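PDB 4JWO: phosphate binding protein from Planctomyces limnophilus, which probably binds phosphate as the solute-binding component of a system that transports it across the cytoplasmic membrane. Local coordinates for residues L144-N149 against G236-F241; F154-T159 against K252-K257. One frame throughout, in Å; residues are numbered along the deposited sequence.

Contact 1 of 2, residues L144-N149 against G236-F241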
loop_
_atom_site.group_PDB
_atom_site.type_symbol
_atom_site.label_atom_id
_atom_site.label_comp_id
_atom_site.label_asym_id
_atom_site.label_seq_id
_atom_site.Cartn_x
_atom_site.Cartn_y
_atom_site.Cartn_z
ATOM N N LEU A 144 6.048 -1.848 -3.466
ATOM C CA LEU A 144 6.410 -3.254 -3.327
ATOM C C LEU A 144 7.468 -3.613 -4.343
ATOM O O LEU A 144 7.448 -3.112 -5.462
ATOM C CB LEU A 144 5.212 -4.150 -3.610
ATOM C CG LEU A 144 4.001 -4.057 -2.699
ATOM C CD1 LEU A 144 3.054 -5.199 -3.053
ATOM C CD2 LEU A 144 4.398 -4.105 -1.232
ATOM N N THR A 145 8.352 -4.525 -3.965
ATOM C CA THR A 145 9.341 -5.049 -4.898
ATOM C C THR A 145 9.122 -6.528 -5.141
ATOM O O THR A 145 8.845 -7.293 -4.216
ATOM C CB THR A 145 10.765 -4.878 -4.382
ATOM O OG1 THR A 145 10.876 -5.504 -3.095
ATOM C CG2 THR A 145 11.107 -3.398 -4.256
ATOM N N VAL A 146 9.258 -6.923 -6.396
ATOM C CA VAL A 146 9.415 -8.321 -6.762
ATOM C C VAL A 146 10.908 -8.587 -6.842
ATOM O O VAL A 146 11.654 -7.815 -7.454
ATOM C CB VAL A 146 8.772 -8.594 -8.120
ATOM C CG1 VAL A 146 9.054 -10.015 -8.572
ATOM C CG2 VAL A 146 7.270 -8.333 -8.027
ATOM N N VAL A 147 11.359 -9.656 -6.192
ATOM C CA VAL A 147 12.780 -9.949 -6.134
ATOM C C VAL A 147 13.098 -11.341 -6.650
ATOM O O VAL A 147 12.294 -12.262 -6.542
ATOM C CB VAL A 147 13.327 -9.807 -4.688
ATOM C CG1 VAL A 147 13.242 -8.357 -4.230
ATOM C CG2 VAL A 147 12.555 -10.717 -3.720
ATOM N N ILE A 148 14.274 -11.466 -7.244
ATOM C CA ILE A 148 14.826 -12.747 -7.639
ATOM C C ILE A 148 16.213 -12.896 -7.027
ATOM O O ILE A 148 16.762 -11.947 -6.454
ATOM C CB ILE A 148 14.862 -12.898 -9.174
ATOM C CG1 ILE A 148 15.574 -11.707 -9.818
ATOM C CG2 ILE A 148 13.445 -13.020 -9.712
ATOM C CD1 ILE A 148 15.680 -11.780 -11.360
ATOM N N ASN A 149 16.783 -14.088 -7.121
ATOM C CA ASN A 149 18.119 -14.307 -6.609
ATOM C C ASN A 149 19.089 -13.602 -7.541
ATOM O O ASN A 149 18.853 -13.563 -8.745
ATOM C CB ASN A 149 18.405 -15.805 -6.581
ATOM C CG ASN A 149 19.719 -16.126 -5.940
ATOM O OD1 ASN A 149 20.764 -16.132 -6.600
ATOM N ND2 ASN A 149 19.687 -16.404 -4.638
ATOM N N GLY A 236 16.471 -20.222 -7.845
ATOM C CA GLY A 236 15.268 -20.101 -8.643
ATOM C C GLY A 236 14.131 -19.364 -7.965
ATOM O O GLY A 236 12.979 -19.477 -8.386
ATOM N N ALA A 237 14.434 -18.602 -6.915
ATOM C CA ALA A 237 13.383 -17.936 -6.149
ATOM C C ALA A 237 12.734 -16.749 -6.850
ATOM O O ALA A 237 13.345 -16.051 -7.651
ATOM C CB ALA A 237 13.932 -17.475 -4.798
ATOM N N LEU A 238 11.468 -16.526 -6.536
ATOM C CA LEU A 238 10.768 -15.301 -6.909
ATOM C C LEU A 238 9.975 -14.888 -5.678
ATOM O O LEU A 238 9.206 -15.688 -5.173
ATOM C CB LEU A 238 9.807 -15.569 -8.067
ATOM C CG LEU A 238 8.916 -14.402 -8.513
ATOM C CD1 LEU A 238 9.728 -13.408 -9.304
ATOM C CD2 LEU A 238 7.722 -14.871 -9.332
ATOM N N GLY A 239 10.154 -13.666 -5.197
ATOM C CA GLY A 239 9.445 -13.253 -3.995
ATOM C C GLY A 239 8.871 -11.863 -4.136
ATOM O O GLY A 239 9.210 -11.137 -5.067
ATOM N N TYR A 240 7.968 -11.495 -3.235
ATOM C CA TYR A 240 7.527 -10.106 -3.152
ATOM C C TYR A 240 7.379 -9.677 -1.711
ATOM O O TYR A 240 7.060 -10.487 -0.841
ATOM C CB TYR A 240 6.216 -9.857 -3.923
ATOM C CG TYR A 240 4.957 -10.432 -3.303
ATOM C CD1 TYR A 240 4.195 -9.685 -2.411
ATOM C CD2 TYR A 240 4.507 -11.706 -3.640
ATOM C CE1 TYR A 240 3.028 -10.197 -1.853
ATOM C CE2 TYR A 240 3.335 -12.238 -3.073
ATOM C CZ TYR A 240 2.603 -11.466 -2.191
ATOM O OH TYR A 240 1.436 -11.960 -1.636
ATOM N N PHE A 241 7.625 -8.394 -1.477
ATOM C CA PHE A 241 7.488 -7.773 -0.160
ATOM C C PHE A 241 7.679 -6.273 -0.307
ATOM O O PHE A 241 7.971 -5.784 -1.393
ATOM C CB PHE A 241 8.419 -8.389 0.919
ATOM C CG PHE A 241 9.824 -8.716 0.442
ATOM C CD1 PHE A 241 10.746 -7.713 0.172
ATOM C CD2 PHE A 241 10.221 -10.033 0.300
ATOM C CE1 PHE A 241 12.051 -8.028 -0.256
ATOM C CE2 PHE A 241 11.517 -10.352 -0.107
ATOM C CZ PHE A 241 12.424 -9.351 -0.394
HETATM O O HOH W 1 15.695 -16.259 -8.975
#

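Contact 2 of 2, residues F154-T159 against K252-K257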
loop_
_atom_site.group_PDB
_atom_site.type_symbol
_atom_site.label_atom_id
_atom_site.label_comp_id
_atom_site.label_asym_id
_atom_site.label_seq_id
_atom_site.Cartn_x
_atom_site.Cartn_y
_atom_site.Cartn_z
ATOM N N PHE A 154 18.025 -14.028 -16.202
ATOM C CA PHE A 154 17.056 -14.144 -17.286
ATOM C C PHE A 154 15.722 -13.467 -16.984
ATOM O O PHE A 154 14.998 -13.092 -17.912
ATOM C CB PHE A 154 16.830 -15.619 -17.677
ATOM C CG PHE A 154 16.292 -16.466 -16.558
ATOM C CD1 PHE A 154 14.928 -16.545 -16.322
ATOM C CD2 PHE A 154 17.155 -17.159 -15.721
ATOM C CE1 PHE A 154 14.432 -17.305 -15.277
ATOM C CE2 PHE A 154 16.661 -17.933 -14.681
ATOM C CZ PHE A 154 15.300 -18.000 -14.457
ATOM N N ALA A 155 15.375 -13.321 -15.704
ATOM C CA ALA A 155 14.091 -12.706 -15.333
ATOM C C ALA A 155 14.240 -11.290 -14.795
ATOM O O ALA A 155 13.455 -10.855 -13.944
ATOM C CB ALA A 155 13.341 -13.583 -14.333
ATOM N N GLU A 156 15.220 -10.557 -15.303
ATOM C CA GLU A 156 15.531 -9.225 -14.773
ATOM C C GLU A 156 14.436 -8.193 -15.017
ATOM O O GLU A 156 14.321 -7.210 -14.281
ATOM C CB GLU A 156 16.885 -8.734 -15.287
ATOM C CG GLU A 156 18.020 -9.597 -14.764
ATOM C CD GLU A 156 19.375 -9.045 -15.115
ATOM O OE1 GLU A 156 19.423 -8.068 -15.890
ATOM O OE2 GLU A 156 20.390 -9.588 -14.613
ATOM N N CYS A 157 13.649 -8.414 -16.066
ATOM C CA CYS A 157 12.474 -7.596 -16.350
ATOM C C CYS A 157 11.295 -8.527 -16.585
ATOM O O CYS A 157 11.406 -9.492 -17.338
ATOM C CB CYS A 157 12.689 -6.728 -17.589
ATOM S SG CYS A 157 11.189 -5.730 -17.901
HETATM N N MSE A 158 10.173 -8.264 -15.913
HETATM C CA MSE A 158 8.989 -9.105 -16.068
HETATM C C MSE A 158 7.773 -8.230 -16.254
HETATM O O MSE A 158 7.771 -7.082 -15.829
HETATM C CB MSE A 158 8.791 -10.004 -14.845
HETATM C CG MSE A 158 9.962 -10.950 -14.619
HETATM SE SE MSE A 158 9.745 -12.080 -13.080
HETATM C CE MSE A 158 8.266 -13.167 -13.721
ATOM N N THR A 159 6.742 -8.788 -16.874
ATOM C CA THR A 159 5.499 -8.057 -17.073
ATOM C C THR A 159 4.526 -8.377 -15.956
ATOM O O THR A 159 4.642 -9.415 -15.300
ATOM C CB THR A 159 4.837 -8.410 -18.421
ATOM O OG1 THR A 159 4.430 -9.780 -18.403
ATOM C CG2 THR A 159 5.810 -8.191 -19.561
ATOM N N LYS A 252 22.084 -8.161 -1.586
ATOM C CA LYS A 252 21.859 -9.609 -1.546
ATOM C C LYS A 252 20.672 -10.058 -2.390
ATOM O O LYS A 252 20.424 -11.254 -2.532
ATOM C CB LYS A 252 21.644 -10.067 -0.100
ATOM C CG LYS A 252 22.790 -9.707 0.834
ATOM C CD LYS A 252 22.508 -10.141 2.268
ATOM C CE LYS A 252 21.213 -9.551 2.786
ATOM N NZ LYS A 252 20.157 -10.584 2.903
ATOM N N LEU A 253 19.942 -9.088 -2.933
ATOM C CA LEU A 253 18.734 -9.346 -3.708
ATOM C C LEU A 253 18.800 -8.627 -5.049
ATOM O O LEU A 253 19.499 -7.629 -5.194
ATOM C CB LEU A 253 17.508 -8.822 -2.955
ATOM C CG LEU A 253 17.200 -9.396 -1.573
ATOM C CD1 LEU A 253 16.160 -8.505 -0.895
ATOM C CD2 LEU A 253 16.675 -10.824 -1.706
ATOM N N LYS A 254 18.045 -9.117 -6.023
ATOM C CA LYS A 254 17.909 -8.418 -7.294
ATOM C C LYS A 254 16.444 -8.007 -7.448
ATOM O O LYS A 254 15.553 -8.850 -7.441
ATOM C CB LYS A 254 18.366 -9.328 -8.449
ATOM C CG LYS A 254 18.150 -8.732 -9.834
ATOM C CD LYS A 254 18.758 -9.628 -10.924
ATOM C CE LYS A 254 20.271 -9.658 -10.845
ATOM N NZ LYS A 254 20.869 -10.516 -11.918
ATOM N N ALA A 255 16.184 -6.704 -7.559
ATOM C CA ALA A 255 14.817 -6.260 -7.774
ATOM C C ALA A 255 14.477 -6.418 -9.247
ATOM O O ALA A 255 15.228 -5.978 -10.127
ATOM C CB ALA A 255 14.623 -4.806 -7.335
ATOM N N VAL A 256 13.344 -7.054 -9.508
ATOM C CA VAL A 256 12.856 -7.222 -10.871
ATOM C C VAL A 256 12.324 -5.895 -11.402
ATOM O O VAL A 256 11.589 -5.180 -10.716
ATOM C CB VAL A 256 11.749 -8.296 -10.910
ATOM C CG1 VAL A 256 11.111 -8.389 -12.292
ATOM C CG2 VAL A 256 12.329 -9.648 -10.478
ATOM N N LYS A 257 12.723 -5.555 -12.620
ATOM C CA LYS A 257 12.162 -4.387 -13.290
ATOM C C LYS A 257 10.788 -4.759 -13.835
ATOM O O LYS A 257 10.604 -5.868 -14.324
ATOM C CB LYS A 257 13.088 -3.932 -14.415
ATOM C CG LYS A 257 14.498 -3.644 -13.940
ATOM C CD LYS A 257 15.391 -3.239 -15.093
ATOM C CE LYS A 257 16.732 -2.729 -14.598
ATOM N NZ LYS A 257 17.469 -3.747 -13.806
HETATM O O HOH W 2 16.395 -6.779 -12.445
HETATM O O HOH W 3 18.191 -5.549 -15.878
#

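Contact 1 of 2, residues L144-N149 against G236-F241
The ring of Phe241 lies against the branches of Val147 and the hydroxyl of Thr145, both of which approach it obliquely. Val147 CG2 comes within 3.6 Å of Phe241 CZ, with CG1 of the same valine a little farther from that atom, and the two side chains cross at about a right angle. Farther round the same rim, Thr145 OG1 lies 3.9 Å from Phe241 CD1. The first torsion of Phe241 sets CG between the backbone N and the carbonyl carbon (chi1 41°), and the ring beyond it comes nearer strand 144-148. Leu227 and Val228 of helix 224-233 touch this ring too. On the other face of the sheet the Tyr240 ring turns away from strand 144-148, stacking on Phe203 and meeting Trp167 edge-to-face. There, in the conformer given, Leu238 CD1 lies 3.5 Å from Val146 CG1, a packing that may not hold for its second conformer.

Between the two layers of side chains the backbones run antiparallel. Thr145 and Phe241 bond to each other twice, the straighter bond being Thr145 N to Phe241 O at 2.9 Å, with an N-H...O angle of 165°. Thr145 OG1 adds a weak bond to that oxygen. Val147 and Gly239 form the next hydrogen-bonded pair, with Val147 N 2.8 Å from Gly239 O and Gly239 N returning a bond to Val147 O. Farther along, a water bridges Asn149 N and Ala237 O, 2.7 Å from the latter, where the strands part. Helices 224-233 and 243-247 cover the face of Thr145, Val147 and Phe241, while helix 198-208 packs on Leu144 and Tyr240. Strand 134-148 runs antiparallel to 237-242, itself parallel to 189-192, consistent with the strand that follows the inter-lobe crossover in type 2 periplasmic binding proteins.

Contact 2 of 2, residues F154-T159 against K252-K257
Lys254 NZ is gripped by three oxygens: Glu156 OE2, in a salt bridge of 2.9 Å, and the backbone carbonyls of Pro150 and Asn152. The ammonium meets OE2 on its anti side, 31° out of the carboxylate plane. Lys254 leaves its backbone with CG anti to N (chi1 175°) and bends at chi3, while Lys254 CD packs 3.9 Å from Glu156 CG. The other carboxylate oxygen, Glu156 OE1, takes a bond from a water that accepts one from Lys257 NZ, so two lysines share the acid, one directly and one through solvent. An alanine in place of Glu156 would probably leave the charge of Lys254 without its mate and that water without one of its holders.

Lys257 bonds through its N and O to Glu156 and Met158, the residues flanking Cys157, which is the pattern of a parallel bridge and adds the short strand 157-159 to the mixed sheet beside strand 254-259. Lys257 N reaches Glu156 O at 2.8 Å, and Lys257 O receives Met158 N at 2.9 Å. Glu156 O also accepts a bond from a second water, which donates to Ala255 O as well. Strand 157-159 leads directly into helix 160-167, whose N-cap is Thr159, and Cys157 SG closes a disulfide with Cys266. On the buried side, Met158, present as selenomethionine, lays CG 3.6 Å from Val256 CG1, the two side chains crossing obliquely.

Overall arrangement
Contacts 1 and 2 illustrate how neighbouring strands of one sheet can be held by partners distant in sequence: strand 134-148 pairs with 237-242 along one edge and with 254-259 along the other, and 254-259 in turn carries 157-159. The centres of the two contacts lie about 8 Å apart. A probable hydrogen bond joins them from Val256 N to Val146 O at 2.8 Å. Another runs from Ile148 N to Lys254 O at 2.9 Å. Ile148 CG2 packs against Val256 CG2 at 3.6 Å. In this family phosphate is expected to bind in the cleft between two lobes; a 1,2-ethanediol, probably from crystallisation, lies about 4 Å from the Cys157 side chain.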